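Local coordinates for protein 3,4-dihydroxybenzoate decarboxylase (Enterobacter cloacae, PDB 5NY5) that decarboxylates 3,4-dihydroxybenzoate to catechol and can carboxylate catechols in the para position, relying on a prenylated flavin as a member of the UbiD family, at residues 129-132 against 133-137; 210-213 against 214-218. All coordinates share one frame; numbering follows the deposited sequence.

Interaction 1 of 2, residues 129-132 against 133-137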
ATOM      1  N   PHE A 129     -39.317  46.596 -26.780  1.00 76.27           N
ATOM      2  CA  PHE A 129     -39.001  45.741 -25.647  1.00 73.74           C
ATOM      3  C   PHE A 129     -37.538  45.320 -25.690  1.00 72.83           C
ATOM      4  O   PHE A 129     -36.998  44.991 -26.750  1.00 74.08           O
ATOM      5  CB  PHE A 129     -39.904  44.508 -25.646  1.00 73.44           C
ATOM      6  CG  PHE A 129     -39.615  43.542 -24.535  1.00 71.08           C
ATOM      7  CD1 PHE A 129     -38.780  42.457 -24.740  1.00 70.36           C
ATOM      8  CD2 PHE A 129     -40.181  43.717 -23.286  1.00 69.77           C
ATOM      9  CE1 PHE A 129     -38.513  41.568 -23.720  1.00 68.36           C
ATOM     10  CE2 PHE A 129     -39.919  42.829 -22.262  1.00 67.79           C
ATOM     11  CZ  PHE A 129     -39.084  41.754 -22.481  1.00 67.07           C
ATOM     12  N   ASP A 130     -36.897  45.336 -24.525  1.00 70.81           N
ATOM     13  CA  ASP A 130     -35.497  44.939 -24.413  1.00 69.87           C
ATOM     14  C   ASP A 130     -35.252  44.481 -22.987  1.00 67.47           C
ATOM     15  O   ASP A 130     -35.403  45.270 -22.049  1.00 66.74           O
ATOM     16  CB  ASP A 130     -34.562  46.091 -24.782  1.00 70.87           C
ATOM     17  CG  ASP A 130     -33.117  45.646 -24.934  1.00 70.44           C
ATOM     18  OD1 ASP A 130     -32.789  44.515 -24.522  1.00 69.05           O
ATOM     19  OD2 ASP A 130     -32.305  46.431 -25.465  1.00 71.65           O
ATOM     20  N   LEU A 131     -34.868  43.215 -22.827  1.00 66.41           N
ATOM     21  CA  LEU A 131     -34.625  42.678 -21.493  1.00 64.29           C
ATOM     22  C   LEU A 131     -33.452  43.373 -20.819  1.00 63.44           C
ATOM     23  O   LEU A 131     -33.412  43.467 -19.587  1.00 61.99           O
ATOM     24  CB  LEU A 131     -34.382  41.172 -21.582  1.00 63.65           C
ATOM     25  CG  LEU A 131     -34.593  40.344 -20.317  1.00 61.82           C
ATOM     26  CD1 LEU A 131     -35.914  40.700 -19.660  1.00 61.67           C
ATOM     27  CD2 LEU A 131     -34.538  38.863 -20.651  1.00 61.72           C
ATOM     28  N   ARG A 132     -32.496  43.873 -21.604  1.00 64.49           N
ATOM     29  CA  ARG A 132     -31.353  44.574 -21.031  1.00 63.92           C
ATOM     30  C   ARG A 132     -31.773  45.891 -20.390  1.00 64.01           C
ATOM     31  O   ARG A 132     -31.259  46.261 -19.329  1.00 62.87           O
ATOM     32  CB  ARG A 132     -30.288  44.820 -22.099  1.00 66.97           C
ATOM     33  CG  ARG A 132     -29.507  43.589 -22.530  1.00 66.05           C
ATOM     34  CD  ARG A 132     -30.224  42.803 -23.618  1.00 67.26           C
ATOM     35  NE  ARG A 132     -29.319  42.448 -24.707  1.00 70.73           N
ATOM     36  CZ  ARG A 132     -29.290  43.060 -25.886  1.00 73.27           C
ATOM     37  NH1 ARG A 132     -30.128  44.058 -26.138  1.00 71.05           N
ATOM     38  NH2 ARG A 132     -28.429  42.672 -26.815  1.00 72.77           N
ATOM     39  N   LYS A 133     -32.694  46.621 -21.025  1.00 65.50           N
ATOM     40  CA  LYS A 133     -33.196  47.855 -20.431  1.00 65.79           C
ATOM     41  C   LYS A 133     -34.070  47.590 -19.214  1.00 64.42           C
ATOM     42  O   LYS A 133     -34.231  48.479 -18.373  1.00 64.24           O
ATOM     43  CB  LYS A 133     -34.006  48.659 -21.452  1.00 67.95           C
ATOM     44  CG  LYS A 133     -33.307  48.961 -22.765  1.00 69.76           C
ATOM     45  CD  LYS A 133     -34.222  49.796 -23.655  1.00 71.99           C
ATOM     46  CE  LYS A 133     -33.723  49.867 -25.089  1.00 74.06           C
ATOM     47  NZ  LYS A 133     -32.403  50.545 -25.203  1.00 74.55           N
ATOM     48  N   LEU A 134     -34.634  46.391 -19.106  1.00 63.62           N
ATOM     49  CA  LEU A 134     -35.631  46.094 -18.088  1.00 62.72           C
ATOM     50  C   LEU A 134     -35.013  45.618 -16.780  1.00 60.84           C
ATOM     51  O   LEU A 134     -35.411  46.076 -15.704  1.00 60.34           O
ATOM     52  CB  LEU A 134     -36.607  45.044 -18.621  1.00 63.03           C
ATOM     53  CG  LEU A 134     -38.012  45.007 -18.026  1.00 63.11           C
ATOM     54  CD1 LEU A 134     -38.587  46.407 -17.950  1.00 64.30           C
ATOM     55  CD2 LEU A 134     -38.904  44.122 -18.873  1.00 63.95           C
ATOM     56  N   LEU A 135     -34.040  44.709 -16.846  1.00 65.59           N
ATOM     57  CA  LEU A 135     -33.477  44.095 -15.656  1.00 58.42           C
ATOM     58  C   LEU A 135     -31.953  44.231 -15.673  1.00 57.95           C
ATOM     59  O   LEU A 135     -31.313  43.874 -16.673  1.00 58.55           O
ATOM     60  CB  LEU A 135     -33.879  42.621 -15.570  1.00 57.60           C
ATOM     61  CG  LEU A 135     -35.388  42.378 -15.526  1.00 58.04           C
ATOM     62  CD1 LEU A 135     -35.700  40.897 -15.560  1.00 57.56           C
ATOM     63  CD2 LEU A 135     -35.980  43.023 -14.290  1.00 57.62           C
ATOM     64  N   PRO A 136     -31.383  44.715 -14.659  1.00 57.20           N
ATOM     65  CA  PRO A 136     -29.910  44.791 -14.583  1.00 56.89           C
ATOM     66  C   PRO A 136     -29.291  43.492 -14.068  1.00 55.64           C
ATOM     67  O   PRO A 136     -28.863  43.362 -12.921  1.00 54.61           O
ATOM     68  CB  PRO A 136     -29.688  45.955 -13.615  1.00 56.78           C
ATOM     69  CG  PRO A 136     -30.862  45.881 -12.696  1.00 56.27           C
ATOM     70  CD  PRO A 136     -32.028  45.385 -13.518  1.00 56.86           C
ATOM     71  N   ALA A 137     -29.247  42.497 -14.939  1.00 55.90           N
ATOM     72  CA  ALA A 137     -28.645  41.220 -14.581  1.00 54.98           C
ATOM     73  C   ALA A 137     -27.147  41.402 -14.379  1.00 54.81           C
ATOM     74  O   ALA A 137     -26.465  41.897 -15.285  1.00 55.85           O
ATOM     75  CB  ALA A 137     -28.916  40.180 -15.661  1.00 55.60           C
TER
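A single-turn helix, residues 131-134, is the element that joins these segments, and it is capped at its start by Asp130, whose CB and carboxylate lie against the aliphatic chain of Lys133. CB of Asp130 meets CG of Lys133 at 3.7 Å, the two side chains crossing at about a right angle; the charged ends stay apart, with Asp130 OD2 4.1 Å from Lys133 NZ, beyond a salt bridge. The carboxylate is held from within its own segment. With CG trans to the backbone N (chi1 -169°), Asp130 OD1 takes the N-cap bond from Arg132 N at 3.0 Å, well above the carboxylate plane. Arg132 NH1 reaches Asp130 OD1 from the opposite face, on its syn side, in a salt bridge of 3.1 Å. Two donors thus grip one oxygen, and the arginine would offset part of the aspartate's charge.

Further along, Leu135 N bonds to Leu131 O at 3.1 Å, while Leu134 N makes weak bonds to the carbonyls of both Asp130 and Leu131. On the inner side, Leu134 CD2 lies 3.8 Å from CE2 of Phe129, and all three of Phe129, Leu131 and Leu134 rest on Val309 of strand 303-311. The arrangement is that of a short helix with an aspartate N-cap, its apolar side laid on a beta-sheet.

Interaction 2 of 2, residues 210-213 against 214-218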
HETATM    1  N   MSE A 210     -38.433  34.885  -9.546  1.00 61.43           N
HETATM    2  CA  MSE A 210     -37.280  35.418  -8.828  1.00 60.11           C
HETATM    3  C   MSE A 210     -37.698  36.423  -7.758  1.00 59.22           C
HETATM    4  O   MSE A 210     -38.617  37.213  -7.964  1.00 59.69           O
HETATM    5  CB  MSE A 210     -36.302  36.066  -9.808  1.00 60.34           C
HETATM    6  CG  MSE A 210     -35.816  35.136 -10.904  1.00 61.37           C
HETATM    7 SE   MSE A 210     -34.651  36.006 -12.193  1.00 61.91          SE
HETATM    8  CE  MSE A 210     -35.884  37.367 -12.843  1.00 62.75           C
ATOM      9  N   GLY A 211     -37.010  36.395  -6.620  1.00 61.69           N
ATOM     10  CA  GLY A 211     -37.353  37.250  -5.500  1.00 62.19           C
ATOM     11  C   GLY A 211     -38.448  36.638  -4.655  1.00 57.39           C
ATOM     12  O   GLY A 211     -39.607  37.056  -4.732  1.00 57.96           O
ATOM     13  N   LEU A 212     -38.091  35.648  -3.840  1.00 56.96           N
ATOM     14  CA  LEU A 212     -39.066  34.792  -3.183  1.00 57.31           C
ATOM     15  C   LEU A 212     -38.820  34.751  -1.685  1.00 56.44           C
ATOM     16  O   LEU A 212     -37.784  35.194  -1.183  1.00 55.61           O
ATOM     17  CB  LEU A 212     -39.011  33.366  -3.742  1.00 58.11           C
ATOM     18  CG  LEU A 212     -38.854  33.245  -5.254  1.00 59.00           C
ATOM     19  CD1 LEU A 212     -38.543  31.812  -5.636  1.00 59.76           C
ATOM     20  CD2 LEU A 212     -40.111  33.730  -5.948  1.00 59.95           C
ATOM     21  N   ASP A 213     -39.808  34.217  -0.979  1.00 56.79           N
ATOM     22  CA  ASP A 213     -39.611  33.780   0.391  1.00 56.30           C
ATOM     23  C   ASP A 213     -38.429  32.813   0.440  1.00 56.12           C
ATOM     24  O   ASP A 213     -38.391  31.853  -0.341  1.00 56.85           O
ATOM     25  CB  ASP A 213     -40.887  33.099   0.897  1.00 57.06           C
ATOM     26  CG  ASP A 213     -40.866  32.812   2.391  1.00 56.70           C
ATOM     27  OD1 ASP A 213     -39.798  32.910   3.025  1.00 55.94           O
ATOM     28  OD2 ASP A 213     -41.936  32.472   2.937  1.00 57.33           O
ATOM     29  N   PRO A 214     -37.439  33.046   1.303  1.00 55.32           N
ATOM     30  CA  PRO A 214     -36.344  32.072   1.436  1.00 55.35           C
ATOM     31  C   PRO A 214     -36.825  30.658   1.695  1.00 56.21           C
ATOM     32  O   PRO A 214     -36.147  29.700   1.301  1.00 56.70           O
ATOM     33  CB  PRO A 214     -35.540  32.624   2.617  1.00 54.54           C
ATOM     34  CG  PRO A 214     -35.768  34.087   2.554  1.00 54.01           C
ATOM     35  CD  PRO A 214     -37.179  34.275   2.070  1.00 54.52           C
ATOM     36  N   ALA A 215     -37.986  30.497   2.336  1.00 56.55           N
ATOM     37  CA  ALA A 215     -38.543  29.165   2.533  1.00 57.58           C
ATOM     38  C   ALA A 215     -38.790  28.467   1.201  1.00 58.56           C
ATOM     39  O   ALA A 215     -38.623  27.248   1.091  1.00 59.46           O
ATOM     40  CB  ALA A 215     -39.835  29.250   3.343  1.00 57.91           C
ATOM     41  N   ILE A 216     -39.179  29.224   0.176  1.00 58.56           N
ATOM     42  CA  ILE A 216     -39.412  28.623  -1.133  1.00 59.63           C
ATOM     43  C   ILE A 216     -38.094  28.192  -1.761  1.00 59.63           C
ATOM     44  O   ILE A 216     -37.948  27.051  -2.213  1.00 60.68           O
ATOM     45  CB  ILE A 216     -40.181  29.595  -2.044  1.00 59.79           C
ATOM     46  CG1 ILE A 216     -41.561  29.898  -1.458  1.00 60.10           C
ATOM     47  CG2 ILE A 216     -40.301  29.022  -3.442  1.00 60.98           C
ATOM     48  CD1 ILE A 216     -42.431  30.765  -2.345  1.00 60.58           C
ATOM     49  N   TYR A 217     -37.117  29.099  -1.801  1.00 58.61           N
ATOM     50  CA  TYR A 217     -35.818  28.773  -2.382  1.00 58.68           C
ATOM     51  C   TYR A 217     -35.183  27.573  -1.687  1.00 59.08           C
ATOM     52  O   TYR A 217     -34.604  26.701  -2.344  1.00 59.96           O
ATOM     53  CB  TYR A 217     -34.891  29.984  -2.299  1.00 57.55           C
ATOM     54  CG  TYR A 217     -34.982  30.938  -3.467  1.00 57.58           C
ATOM     55  CD1 TYR A 217     -34.902  30.479  -4.773  1.00 58.56           C
ATOM     56  CD2 TYR A 217     -35.142  32.301  -3.262  1.00 56.79           C
ATOM     57  CE1 TYR A 217     -34.977  31.351  -5.842  1.00 58.74           C
ATOM     58  CE2 TYR A 217     -35.220  33.179  -4.324  1.00 56.99           C
ATOM     59  CZ  TYR A 217     -35.138  32.700  -5.610  1.00 57.96           C
ATOM     60  OH  TYR A 217     -35.217  33.574  -6.666  1.00 58.31           O
ATOM     61  N   ILE A 218     -35.292  27.510  -0.360  1.00 58.62           N
ATOM     62  CA  ILE A 218     -34.636  26.447   0.395  1.00 59.08           C
ATOM     63  C   ILE A 218     -35.376  25.129   0.214  1.00 60.52           C
ATOM     64  O   ILE A 218     -34.766  24.088  -0.056  1.00 61.50           O
ATOM     65  CB  ILE A 218     -34.530  26.838   1.880  1.00 58.28           C
ATOM     66  CG1 ILE A 218     -33.596  28.038   2.047  1.00 57.10           C
ATOM     67  CG2 ILE A 218     -34.054  25.662   2.713  1.00 59.04           C
ATOM     68  CD1 ILE A 218     -33.600  28.624   3.440  1.00 56.37           C
TER
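Two torsions set up this contact: Leu212 has CG trans to its carbonyl carbon (chi1 -42°), and Tyr217 adopts chi1 -88°, which together bring the leucine branch over the phenol ring. Leu212 CD1 sits above one face, offset toward the rim, 3.6 Å from the centroid of the Tyr217 ring and 17° off its normal, a CH-pi contact. The nearest ring atom is CZ, while CB and CG of Leu212 lie near CE2, and the two side chains cross at about a right angle. CG2 of Ile216 approaches the same Leu212 CD1 at 4.0 Å, so this methyl touches both the aromatic face and an aliphatic branch.

The phenol oxygen reaches back to the start of the loop. Gly211 N gives Tyr217 OH a weak bond of 3.3 Å, and the same OH is hydrogen-bonded to Leu151 O, so the buried hydroxyl accepts from one backbone atom and donates to another.

Asp213 is the N-cap of the helix. Ala215 N bonds to Asp213 OD1 at 3.1 Å and nearly straight, coming from above the carboxylate plane. The backbone carbonyl of Asp213 serves the first turn: Ile216 N bonds to Asp213 O at 2.8 Å, and Tyr217 N adds a weak, longer bond. Pro214 occupies the first turn of the helix, where its lack of an N-H costs no bond. A salt bridge from OD1 to Arg241 gives the buried aspartate a charged partner, probably stabilising its ionised form.

Around this turn, Ala215 and Ile216 pack on helix 234-241, Leu212 and Ile216 touch Leu153 of strand 148-157, and Met210, a selenomethionine, ends strand 204-210 against strand 263-269.

In the fold
Interactions 1 and 2 are two versions of an aspartate N-cap, both within the Rift-related domain, with centres 22 Å apart. Their nearest atoms come to about 4 Å but do not touch; Phe149 of strand 148-157 meets Leu135 and Ala137 of the first and Met210 of the second. Their settings differ: the contact at residues 129-137 is only partly buried and away from the cofactor and metal sites, whereas residues 210-218 are buried beside the cofactor pocket. There, the side chain of Tyr217 is about 4 Å from that of Ile169, a residue of the prenylated FMN site, and that of Ile216 about 8 Å from manganese ligand Glu233; this apo chain holds neither cofactor nor metal.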